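PDB 2AFB: 2-keto-3-deoxygluconate kinase from Thermotoga maritima, which probably catalyses the phosphorylation of 2-keto-3-deoxygluconate to its 6-phosphate, acting as a sugar kinase of the pfkB (ribokinase-like) family. Local coordinates for residues T252-I257 with V285-A290; N262-M267 with A317-K322; M304-D307 with E313-A316; H323-P326 with V330-S333. All blocks are in the same frame, centred on the assembly; numbering follows the deposited sequence.

Contact 1 of 4, residues T252-I257 with V285-A290; sequences TLRESI and VDRVGA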
loop_
_atom_site.group_PDB
_atom_site.type_symbol
_atom_site.label_atom_id
_atom_site.label_comp_id
_atom_site.label_asym_id
_atom_site.label_seq_id
_atom_site.Cartn_x
_atom_site.Cartn_y
_atom_site.Cartn_z
ATOM N N THR A 252 -12.071 31.926 -15.190
ATOM C CA THR A 252 -11.065 31.452 -14.244
ATOM C C THR A 252 -9.734 32.120 -14.572
ATOM O O THR A 252 -9.419 32.376 -15.715
ATOM C CB THR A 252 -10.899 29.945 -14.270
ATOM O OG1 THR A 252 -10.631 29.494 -15.607
ATOM C CG2 THR A 252 -12.131 29.241 -13.774
ATOM N N LEU A 253 -8.946 32.368 -13.536
ATOM C CA LEU A 253 -7.665 33.064 -13.675
ATOM C C LEU A 253 -6.530 32.299 -12.901
ATOM O O LEU A 253 -6.278 32.528 -11.723
ATOM C CB LEU A 253 -7.835 34.486 -13.187
ATOM C CG LEU A 253 -9.149 35.264 -13.566
ATOM C CD1 LEU A 253 -9.472 36.416 -12.601
ATOM C CD2 LEU A 253 -9.038 35.822 -14.942
ATOM N N ARG A 254 -5.860 31.407 -13.615
ATOM C CA ARG A 254 -4.779 30.594 -13.081
ATOM C C ARG A 254 -3.459 31.219 -13.429
ATOM O O ARG A 254 -3.229 31.537 -14.593
ATOM C CB ARG A 254 -4.802 29.227 -13.727
ATOM C CG ARG A 254 -3.811 28.273 -13.123
ATOM C CD ARG A 254 -3.866 26.896 -13.791
ATOM N NE ARG A 254 -5.067 26.106 -13.478
ATOM C CZ ARG A 254 -5.366 25.522 -12.297
ATOM N NH1 ARG A 254 -4.592 25.665 -11.200
ATOM N NH2 ARG A 254 -6.484 24.791 -12.202
ATOM N N GLU A 255 -2.571 31.358 -12.443
ATOM C CA GLU A 255 -1.201 31.784 -12.706
ATOM C C GLU A 255 -0.303 30.626 -12.327
ATOM O O GLU A 255 -0.114 30.339 -11.148
ATOM C CB GLU A 255 -0.848 33.030 -11.909
ATOM C CG GLU A 255 -1.933 34.086 -11.910
ATOM C CD GLU A 255 -1.686 35.201 -10.890
ATOM O OE1 GLU A 255 -0.484 35.502 -10.630
ATOM O OE2 GLU A 255 -2.700 35.752 -10.367
ATOM N N SER A 256 0.234 29.953 -13.343
ATOM C CA SER A 256 0.884 28.659 -13.155
ATOM C C SER A 256 2.382 28.796 -12.856
ATOM O O SER A 256 3.218 28.530 -13.706
ATOM C CB SER A 256 0.609 27.744 -14.360
ATOM O OG SER A 256 0.518 26.384 -13.955
ATOM N N ILE A 257 2.692 29.169 -11.620
ATOM C CA ILE A 257 4.080 29.298 -11.139
ATOM C C ILE A 257 4.926 27.994 -11.300
ATOM O O ILE A 257 6.079 28.051 -11.768
ATOM C CB ILE A 257 4.153 29.760 -9.630
ATOM C CG1 ILE A 257 3.272 31.002 -9.351
ATOM C CG2 ILE A 257 5.609 30.020 -9.215
ATOM C CD1 ILE A 257 3.353 32.112 -10.419
ATOM N N VAL A 285 -2.479 19.592 -4.277
ATOM C CA VAL A 285 -2.512 18.129 -4.114
ATOM C C VAL A 285 -2.952 17.468 -5.472
ATOM O O VAL A 285 -2.315 16.526 -5.982
ATOM C CB VAL A 285 -3.514 17.726 -3.066
ATOM C CG1 VAL A 285 -3.751 16.229 -3.067
ATOM C CG2 VAL A 285 -3.093 18.241 -1.706
ATOM N N ASP A 286 -4.040 17.981 -6.038
ATOM C CA ASP A 286 -4.586 17.480 -7.308
ATOM C C ASP A 286 -5.420 18.570 -7.958
ATOM O O ASP A 286 -6.568 18.757 -7.580
ATOM C CB ASP A 286 -5.452 16.234 -7.069
ATOM C CG ASP A 286 -5.689 15.385 -8.358
ATOM O OD1 ASP A 286 -5.631 15.934 -9.525
ATOM O OD2 ASP A 286 -5.933 14.151 -8.168
ATOM N N ARG A 287 -4.864 19.240 -8.967
ATOM C CA ARG A 287 -5.599 20.324 -9.647
ATOM C C ARG A 287 -6.701 19.844 -10.591
ATOM O O ARG A 287 -7.541 20.643 -11.031
ATOM C CB ARG A 287 -4.655 21.236 -10.420
ATOM C CG ARG A 287 -4.489 20.881 -11.888
ATOM C CD ARG A 287 -3.482 21.808 -12.583
ATOM N NE ARG A 287 -4.037 22.763 -13.560
ATOM C CZ ARG A 287 -3.311 23.336 -14.546
ATOM N NH1 ARG A 287 -2.023 23.041 -14.696
ATOM N NH2 ARG A 287 -3.855 24.206 -15.401
ATOM N N VAL A 288 -6.688 18.565 -10.938
ATOM C CA VAL A 288 -7.733 18.024 -11.815
ATOM C C VAL A 288 -9.129 18.301 -11.209
ATOM O O VAL A 288 -9.355 18.084 -10.016
ATOM C CB VAL A 288 -7.561 16.506 -12.128
ATOM C CG1 VAL A 288 -8.701 16.010 -13.037
ATOM C CG2 VAL A 288 -6.215 16.288 -12.829
ATOM N N GLY A 289 -10.044 18.782 -12.045
ATOM C CA GLY A 289 -11.431 19.086 -11.591
ATOM C C GLY A 289 -11.646 20.498 -11.058
ATOM O O GLY A 289 -12.782 20.881 -10.747
ATOM N N ALA A 290 -10.586 21.294 -10.963
ATOM C CA ALA A 290 -10.708 22.593 -10.266
ATOM C C ALA A 290 -11.621 23.554 -11.047
ATOM O O ALA A 290 -12.563 24.163 -10.502
ATOM C CB ALA A 290 -9.330 23.200 -10.051
#
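Arg254, at the end of strand 248-255, and Arg287, in the loop that precedes helix 290-304, meet guanidinium against guanidinium. The two planes are inclined by 49°, so the overlap is tilted, not flat. Arg287 NE sits over the centre of the Arg254 group, 3.3 Å from Arg254 CZ, while Arg287 NH2 is modelled 3.0 Å from Arg254 NE, close enough to make the Arg287 tip doubtful. All the nitrogens involved are donors, and no hydrogen bond links them. With CG anti to the backbone N (chi1 -174°) and a bend at chi3, Arg254 reaches off its strand to this position, its NH2 lying 3.9 Å from Ala290 CB near the guanidinium plane.

Arg254 is held from elsewhere: its NH1 binds Asn262 OD1 and His323 NE2. An alanine here is likely to leave that carbonyl and that ring nitrogen without their donor. The loop is shaped by an Asx turn, Val288 N to Asp286 OD1 at 3.2 Å, and by a type II turn from Arg287 to Ala290, leading into the Gly-Ala-Gly-Asp signature of the family. Two cationic groups this near each other should gain from neighbouring acceptors or an anion, and Arg287, being exposed, probably shares its charge with solvent.

Contact 2 of 4, residues N262-M267 with A317-K322; sequences NYWSVM and AASCLK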
loop_
_atom_site.group_PDB
_atom_site.type_symbol
_atom_site.label_atom_id
_atom_site.label_comp_id
_atom_site.label_asym_id
_atom_site.label_seq_id
_atom_site.Cartn_x
_atom_site.Cartn_y
_atom_site.Cartn_z
ATOM N N ASN A 262 0.293 27.343 -7.677
ATOM C CA ASN A 262 -0.416 28.257 -8.569
ATOM C C ASN A 262 -1.133 29.337 -7.719
ATOM O O ASN A 262 -1.452 29.128 -6.561
ATOM C CB ASN A 262 -1.519 27.564 -9.370
ATOM C CG ASN A 262 -1.028 26.582 -10.418
ATOM O OD1 ASN A 262 -1.862 25.973 -11.103
ATOM N ND2 ASN A 262 0.283 26.422 -10.574
ATOM N N TYR A 263 -1.335 30.499 -8.316
ATOM C CA TYR A 263 -2.266 31.465 -7.800
ATOM C C TYR A 263 -3.563 31.233 -8.518
ATOM O O TYR A 263 -3.561 30.813 -9.682
ATOM C CB TYR A 263 -1.765 32.864 -8.053
ATOM C CG TYR A 263 -0.583 33.199 -7.191
ATOM C CD1 TYR A 263 0.710 32.894 -7.607
ATOM C CD2 TYR A 263 -0.764 33.812 -5.951
ATOM C CE1 TYR A 263 1.793 33.200 -6.824
ATOM C CE2 TYR A 263 0.311 34.143 -5.162
ATOM C CZ TYR A 263 1.590 33.831 -5.604
ATOM O OH TYR A 263 2.667 34.153 -4.819
ATOM N N TRP A 264 -4.675 31.477 -7.830
ATOM C CA TRP A 264 -6.002 31.177 -8.392
ATOM C C TRP A 264 -7.026 32.190 -7.926
ATOM O O TRP A 264 -7.128 32.499 -6.718
ATOM C CB TRP A 264 -6.409 29.763 -7.961
ATOM C CG TRP A 264 -7.775 29.301 -8.319
ATOM C CD1 TRP A 264 -8.907 29.349 -7.513
ATOM C CD2 TRP A 264 -8.197 28.710 -9.568
ATOM N NE1 TRP A 264 -9.989 28.817 -8.205
ATOM C CE2 TRP A 264 -9.575 28.420 -9.456
ATOM C CE3 TRP A 264 -7.542 28.383 -10.762
ATOM C CZ2 TRP A 264 -10.302 27.824 -10.519
ATOM C CZ3 TRP A 264 -8.260 27.784 -11.772
ATOM C CH2 TRP A 264 -9.623 27.515 -11.643
ATOM N N SER A 265 -7.819 32.657 -8.886
ATOM C CA SER A 265 -8.905 33.598 -8.618
ATOM C C SER A 265 -9.893 33.503 -9.758
ATOM O O SER A 265 -9.613 32.855 -10.768
ATOM C CB SER A 265 -8.389 35.031 -8.492
ATOM O OG SER A 265 -7.927 35.492 -9.737
ATOM N N VAL A 266 -11.061 34.106 -9.585
ATOM C CA VAL A 266 -12.100 34.066 -10.639
ATOM C C VAL A 266 -12.768 35.389 -10.789
ATOM O O VAL A 266 -12.591 36.279 -9.941
ATOM C CB VAL A 266 -13.195 32.989 -10.372
ATOM C CG1 VAL A 266 -12.533 31.619 -10.148
ATOM C CG2 VAL A 266 -14.143 33.418 -9.151
HETATM N N MSE A 267 -13.484 35.534 -11.909
HETATM C CA MSE A 267 -14.304 36.681 -12.120
HETATM C C MSE A 267 -15.690 36.239 -12.501
HETATM O O MSE A 267 -15.849 35.360 -13.331
HETATM C CB MSE A 267 -13.750 37.554 -13.230
HETATM C CG MSE A 267 -14.529 38.848 -13.417
HETATM SE SE MSE A 267 -14.406 39.527 -15.301
HETATM C CE MSE A 267 -15.256 37.996 -16.236
ATOM N N ALA A 317 -13.540 30.148 -3.758
ATOM C CA ALA A 317 -13.273 29.313 -2.581
ATOM C C ALA A 317 -13.364 27.794 -2.858
ATOM O O ALA A 317 -12.465 27.014 -2.495
ATOM C CB ALA A 317 -14.174 29.711 -1.453
ATOM N N ALA A 318 -14.431 27.402 -3.507
ATOM C CA ALA A 318 -14.729 25.993 -3.824
ATOM C C ALA A 318 -13.731 25.361 -4.752
ATOM O O ALA A 318 -13.310 24.242 -4.532
ATOM C CB ALA A 318 -16.132 25.850 -4.429
ATOM N N SER A 319 -13.362 26.088 -5.778
ATOM C CA SER A 319 -12.453 25.619 -6.769
ATOM C C SER A 319 -11.007 25.683 -6.268
ATOM O O SER A 319 -10.241 24.805 -6.573
ATOM C CB SER A 319 -12.660 26.357 -8.119
ATOM O OG SER A 319 -12.454 27.752 -8.002
ATOM N N CYS A 320 -10.671 26.658 -5.438
ATOM C CA CYS A 320 -9.433 26.601 -4.654
ATOM C C CYS A 320 -9.317 25.311 -3.830
ATOM O O CYS A 320 -8.312 24.605 -3.868
ATOM C CB CYS A 320 -9.324 27.814 -3.720
ATOM S SG CYS A 320 -7.934 27.750 -2.530
ATOM N N LEU A 321 -10.356 25.015 -3.074
ATOM C CA LEU A 321 -10.383 23.813 -2.232
ATOM C C LEU A 321 -10.271 22.526 -3.034
ATOM O O LEU A 321 -9.583 21.592 -2.607
ATOM C CB LEU A 321 -11.611 23.791 -1.325
ATOM C CG LEU A 321 -11.619 24.816 -0.168
ATOM C CD1 LEU A 321 -12.999 24.988 0.415
ATOM C CD2 LEU A 321 -10.669 24.421 0.953
ATOM N N LYS A 322 -10.885 22.455 -4.203
ATOM C CA LYS A 322 -10.735 21.260 -5.027
ATOM C C LYS A 322 -9.236 20.946 -5.234
ATOM O O LYS A 322 -8.849 19.793 -5.208
ATOM C CB LYS A 322 -11.453 21.406 -6.401
ATOM C CG LYS A 322 -11.282 20.231 -7.379
ATOM C CD LYS A 322 -11.556 18.863 -6.751
ATOM C CE LYS A 322 -10.818 17.691 -7.418
ATOM N NZ LYS A 322 -9.310 17.603 -7.297
#
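Trp264 points its indole edge at Ser319, and NE1 gives its hydrogen to Ser319 OG at 2.7 Å. The oxygen lies almost in the ring plane, 11° out of it, but the bond is bent, with an N-H...O angle of 142°. Because the hydroxyl sits toward the six-membered side of the N-H, it also comes within 3.3 Å of Trp264 CZ2. On the other side of NE1, Trp264 CD1 touches Cys320 CB at 4.1 Å. Val266, two residues on and on the same side of the strand, adds a looser neighbour to the serine. A phenylalanine in place of Trp264 would probably leave Ser319 OG without its indole donor and open a gap beside Ser319.

The next shell explains why these groups stand where they do. A chi1 of 175° swings the indole out from strand 261-270 toward helix 308-322; the axes of the two short segments run roughly antiparallel, 8.6 Å apart at their closest. Ser319 OG in turn bonds to Ala315 O one helical turn back, while Ser319 O takes a bond from His323 ND1, and that imidazole packs edge-to-face with the indole. Phe294, from helix 290-304, touches both Val266 and Ser319.

The serine hydroxyl gives the buried indole N-H an acceptor within the sheet-to-helix interface, and its bond to Ala315 O ties that acceptor to its own helix.

Contact 3 of 4, residues M304-D307 with E313-A316; sequences MGFD and EFAA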
loop_
_atom_site.group_PDB
_atom_site.type_symbol
_atom_site.label_atom_id
_atom_site.label_comp_id
_atom_site.label_asym_id
_atom_site.label_seq_id
_atom_site.Cartn_x
_atom_site.Cartn_y
_atom_site.Cartn_z
HETATM N N MSE A 304 -29.108 29.453 -6.341
HETATM C CA MSE A 304 -29.493 29.938 -5.000
HETATM C C MSE A 304 -29.809 31.421 -4.974
HETATM O O MSE A 304 -30.277 31.929 -3.956
HETATM C CB MSE A 304 -28.364 29.660 -3.981
HETATM C CG MSE A 304 -28.094 28.201 -3.647
HETATM SE SE MSE A 304 -29.690 27.194 -3.116
HETATM C CE MSE A 304 -29.827 26.172 -4.640
ATOM N N GLY A 305 -29.517 32.149 -6.043
ATOM C CA GLY A 305 -29.762 33.608 -6.007
ATOM C C GLY A 305 -28.724 34.342 -5.186
ATOM O O GLY A 305 -29.056 35.322 -4.471
ATOM N N PHE A 306 -27.458 33.874 -5.250
ATOM C CA PHE A 306 -26.352 34.541 -4.531
ATOM C C PHE A 306 -26.186 35.873 -5.207
ATOM O O PHE A 306 -26.413 35.951 -6.408
ATOM C CB PHE A 306 -24.998 33.812 -4.657
ATOM C CG PHE A 306 -24.843 32.591 -3.783
ATOM C CD1 PHE A 306 -25.793 32.228 -2.844
ATOM C CD2 PHE A 306 -23.709 31.787 -3.932
ATOM C CE1 PHE A 306 -25.599 31.058 -2.048
ATOM C CE2 PHE A 306 -23.518 30.633 -3.163
ATOM C CZ PHE A 306 -24.437 30.262 -2.215
ATOM N N ASP A 307 -25.806 36.919 -4.475
ATOM C CA ASP A 307 -25.405 38.134 -5.173
ATOM C C ASP A 307 -24.123 37.875 -5.963
ATOM O O ASP A 307 -23.430 36.880 -5.748
ATOM C CB ASP A 307 -25.358 39.399 -4.276
ATOM C CG ASP A 307 -24.250 39.393 -3.252
ATOM O OD1 ASP A 307 -23.070 39.226 -3.600
ATOM O OD2 ASP A 307 -24.558 39.625 -2.071
ATOM N N GLU A 313 -16.893 34.883 -4.835
ATOM C CA GLU A 313 -16.096 34.458 -3.686
ATOM C C GLU A 313 -16.332 32.988 -3.389
ATOM O O GLU A 313 -15.371 32.244 -3.160
ATOM C CB GLU A 313 -16.396 35.278 -2.422
ATOM C CG GLU A 313 -16.068 36.746 -2.487
ATOM C CD GLU A 313 -14.591 37.093 -2.794
ATOM O OE1 GLU A 313 -13.665 36.213 -2.760
ATOM O OE2 GLU A 313 -14.368 38.300 -3.055
ATOM N N PHE A 314 -17.603 32.575 -3.403
ATOM C CA PHE A 314 -17.983 31.199 -3.132
ATOM C C PHE A 314 -17.352 30.263 -4.173
ATOM O O PHE A 314 -16.757 29.231 -3.837
ATOM C CB PHE A 314 -19.499 31.054 -3.174
ATOM C CG PHE A 314 -19.993 29.697 -2.768
ATOM C CD1 PHE A 314 -20.319 29.433 -1.427
ATOM C CD2 PHE A 314 -20.202 28.705 -3.723
ATOM C CE1 PHE A 314 -20.784 28.193 -1.065
ATOM C CE2 PHE A 314 -20.657 27.466 -3.349
ATOM C CZ PHE A 314 -20.967 27.218 -2.027
ATOM N N ALA A 315 -17.496 30.602 -5.447
ATOM C CA ALA A 315 -16.924 29.741 -6.494
ATOM C C ALA A 315 -15.386 29.727 -6.521
ATOM O O ALA A 315 -14.792 28.700 -6.784
ATOM C CB ALA A 315 -17.466 30.115 -7.841
ATOM N N ALA A 316 -14.743 30.861 -6.299
ATOM C CA ALA A 316 -13.270 30.862 -6.083
ATOM C C ALA A 316 -12.878 29.968 -4.891
ATOM O O ALA A 316 -11.988 29.121 -4.995
ATOM C CB ALA A 316 -12.757 32.303 -5.875
#
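An edge-to-face aromatic pair joins Phe306, in the short connection between helices 290-304 and 308-322, to Phe314, in the second turn of helix 308-322. The ring centroids are 5.2 Å apart and the planes stand at 68°, a tilted edge-to-face arrangement. A single atom of Phe306 does the touching: CE2 hangs above one face of Phe314, set off from its centre toward the rim that bears the side-chain stem, so that a C-H at the Phe306 edge is presented to the pi cloud. It therefore comes nearest to Phe314 CG, at 3.7 Å, with Phe314 CD1 at 3.8 Å and Phe314 CB at 4.0 Å from the same Phe306 CE2. In Phe314 the first torsion (chi1 -174°) places the ring on the side of the incoming loop, and chi2, at 91°, turns its face toward Phe306.

The connection is a tight helix-to-helix turn with a recognisable signal at each end. Gly305, at positive phi, ends helix 290-304 in a Schellman motif, and Asp307 stands at the N-cap of the next helix, where its OD1 accepts from Lys310 N. Phe306 falls between the two signals, the one aromatic residue of the link, and its side chain turns toward helix 308-322.

Other residues complete the setting. Lys310 makes a cation-pi contact with the Phe306 ring, while Phe314 rests on Ala297 of helix 290-304, so the pair lies where both helices and their connection converge.

Contact 4 of 4, residues H323-P326 with V330-S333; sequences HTIP and VVLS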
loop_
_atom_site.group_PDB
_atom_site.type_symbol
_atom_site.label_atom_id
_atom_site.label_comp_id
_atom_site.label_asym_id
_atom_site.label_seq_id
_atom_site.Cartn_x
_atom_site.Cartn_y
_atom_site.Cartn_z
ATOM N N HIS A 323 -8.398 21.969 -5.382
ATOM C CA HIS A 323 -6.965 21.761 -5.653
ATOM C C HIS A 323 -6.317 20.915 -4.537
ATOM O O HIS A 323 -5.213 20.383 -4.732
ATOM C CB HIS A 323 -6.200 23.063 -5.727
ATOM C CG HIS A 323 -6.388 23.860 -6.985
ATOM N ND1 HIS A 323 -7.492 24.667 -7.212
ATOM C CD2 HIS A 323 -5.559 24.057 -8.032
ATOM C CE1 HIS A 323 -7.334 25.310 -8.354
ATOM N NE2 HIS A 323 -6.183 24.936 -8.888
ATOM N N THR A 324 -7.002 20.796 -3.381
ATOM C CA THR A 324 -6.469 20.130 -2.161
ATOM C C THR A 324 -6.935 18.694 -1.988
ATOM O O THR A 324 -6.498 17.998 -1.037
ATOM C CB THR A 324 -6.852 20.903 -0.835
ATOM O OG1 THR A 324 -8.258 20.801 -0.604
ATOM C CG2 THR A 324 -6.504 22.394 -0.966
ATOM N N ILE A 325 -7.837 18.284 -2.862
ATOM C CA ILE A 325 -8.573 17.005 -2.751
ATOM C C ILE A 325 -8.179 16.054 -3.900
ATOM O O ILE A 325 -8.419 16.398 -5.060
ATOM C CB ILE A 325 -10.082 17.288 -2.764
ATOM C CG1 ILE A 325 -10.464 18.123 -1.549
ATOM C CG2 ILE A 325 -10.966 16.053 -2.697
ATOM C CD1 ILE A 325 -11.853 18.664 -1.693
ATOM N N PRO A 326 -7.563 14.874 -3.560
ATOM C CA PRO A 326 -7.218 13.827 -4.519
ATOM C C PRO A 326 -8.437 13.371 -5.319
ATOM O O PRO A 326 -9.532 13.304 -4.784
ATOM C CB PRO A 326 -6.697 12.678 -3.640
ATOM C CG PRO A 326 -6.219 13.338 -2.368
ATOM C CD PRO A 326 -7.163 14.495 -2.177
ATOM N N VAL A 330 -15.035 16.980 -6.067
ATOM C CA VAL A 330 -14.912 17.596 -4.752
ATOM C C VAL A 330 -15.540 16.678 -3.702
ATOM O O VAL A 330 -16.481 15.915 -3.983
ATOM C CB VAL A 330 -15.633 18.979 -4.630
ATOM C CG1 VAL A 330 -15.077 19.977 -5.613
ATOM C CG2 VAL A 330 -17.175 18.858 -4.772
ATOM N N VAL A 331 -14.982 16.736 -2.505
ATOM C CA VAL A 331 -15.631 16.262 -1.290
ATOM C C VAL A 331 -15.672 17.520 -0.440
ATOM O O VAL A 331 -14.647 17.905 0.118
ATOM C CB VAL A 331 -14.775 15.160 -0.581
ATOM C CG1 VAL A 331 -15.349 14.747 0.722
ATOM C CG2 VAL A 331 -14.580 13.965 -1.492
ATOM N N LEU A 332 -16.816 18.208 -0.424
ATOM C CA LEU A 332 -16.937 19.504 0.218
ATOM C C LEU A 332 -18.353 19.676 0.717
ATOM O O LEU A 332 -19.294 19.137 0.115
ATOM C CB LEU A 332 -16.627 20.616 -0.790
ATOM C CG LEU A 332 -15.151 20.925 -1.048
ATOM C CD1 LEU A 332 -15.033 22.094 -2.038
ATOM C CD2 LEU A 332 -14.407 21.200 0.219
ATOM N N SER A 333 -18.481 20.380 1.842
ATOM C CA SER A 333 -19.749 20.909 2.346
ATOM C C SER A 333 -19.861 22.405 2.068
ATOM O O SER A 333 -18.871 23.087 1.893
ATOM C CB SER A 333 -19.860 20.702 3.862
ATOM O OG SER A 333 -18.946 21.530 4.531
#
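Val330 meets Ile325 through its backbone: Ile325 CD1 stops 4.5 Å from Val330 CA, while the valine side chain turns away toward Phe53 and Gln56 of helix 46-56. Val331 follows and is touched in two places. Its methyl CG2 lies 4.3 Å from Ile325 CG2, and its carbonyl O is 3.4 Å from Ile325 CD1. Both branches of the isoleucine are in use, because CG1 lies anti to the carbonyl carbon (chi1 -63°) and the extended chain beyond carries CD1 across to the second segment. Leu332 comes next; its branch point CG and Ile325 CD1 are 4.1 Å apart, and the leucine also packs on Leu321 of helix 308-322. Ser333 ends the run as the N-cap of helix 334-341, with OG accepting from Glu336 N.

The contact therefore folds the loop between helices 308-322 and 334-341 onto itself, at an interface with another copy of the protein. Arg32 of the second subunit donates to Val331 O, and Arg109 of that subunit to Thr324 O. The buried isoleucine thus contributes apolar burial, whereas the polarity of the carbonyl it brushes is met by an arginine from across the subunit boundary.

Overall arrangement
From the N terminus, contact 1 opens on strand 248-255 and closes at the start of helix 290-304, looping out strands 261-270 and 273-283. Contact 2 begins inside that loop and ends at the last turns of helix 308-322, so the two cross, joined through neighbouring strands of the large sheet. Contact 3, nested within contact 2, closes the turn between helices 290-304 and 308-322 and shares the latter. Contact 4 follows in series, closing a short loop before helix 334-341. His323, at its start, reaches back to contacts 1 and 2. Together they tie the antiparallel edge of the sheet to its covering helices and, chiefly through contact 4 but also contacts 1 and 2, to a second subunit.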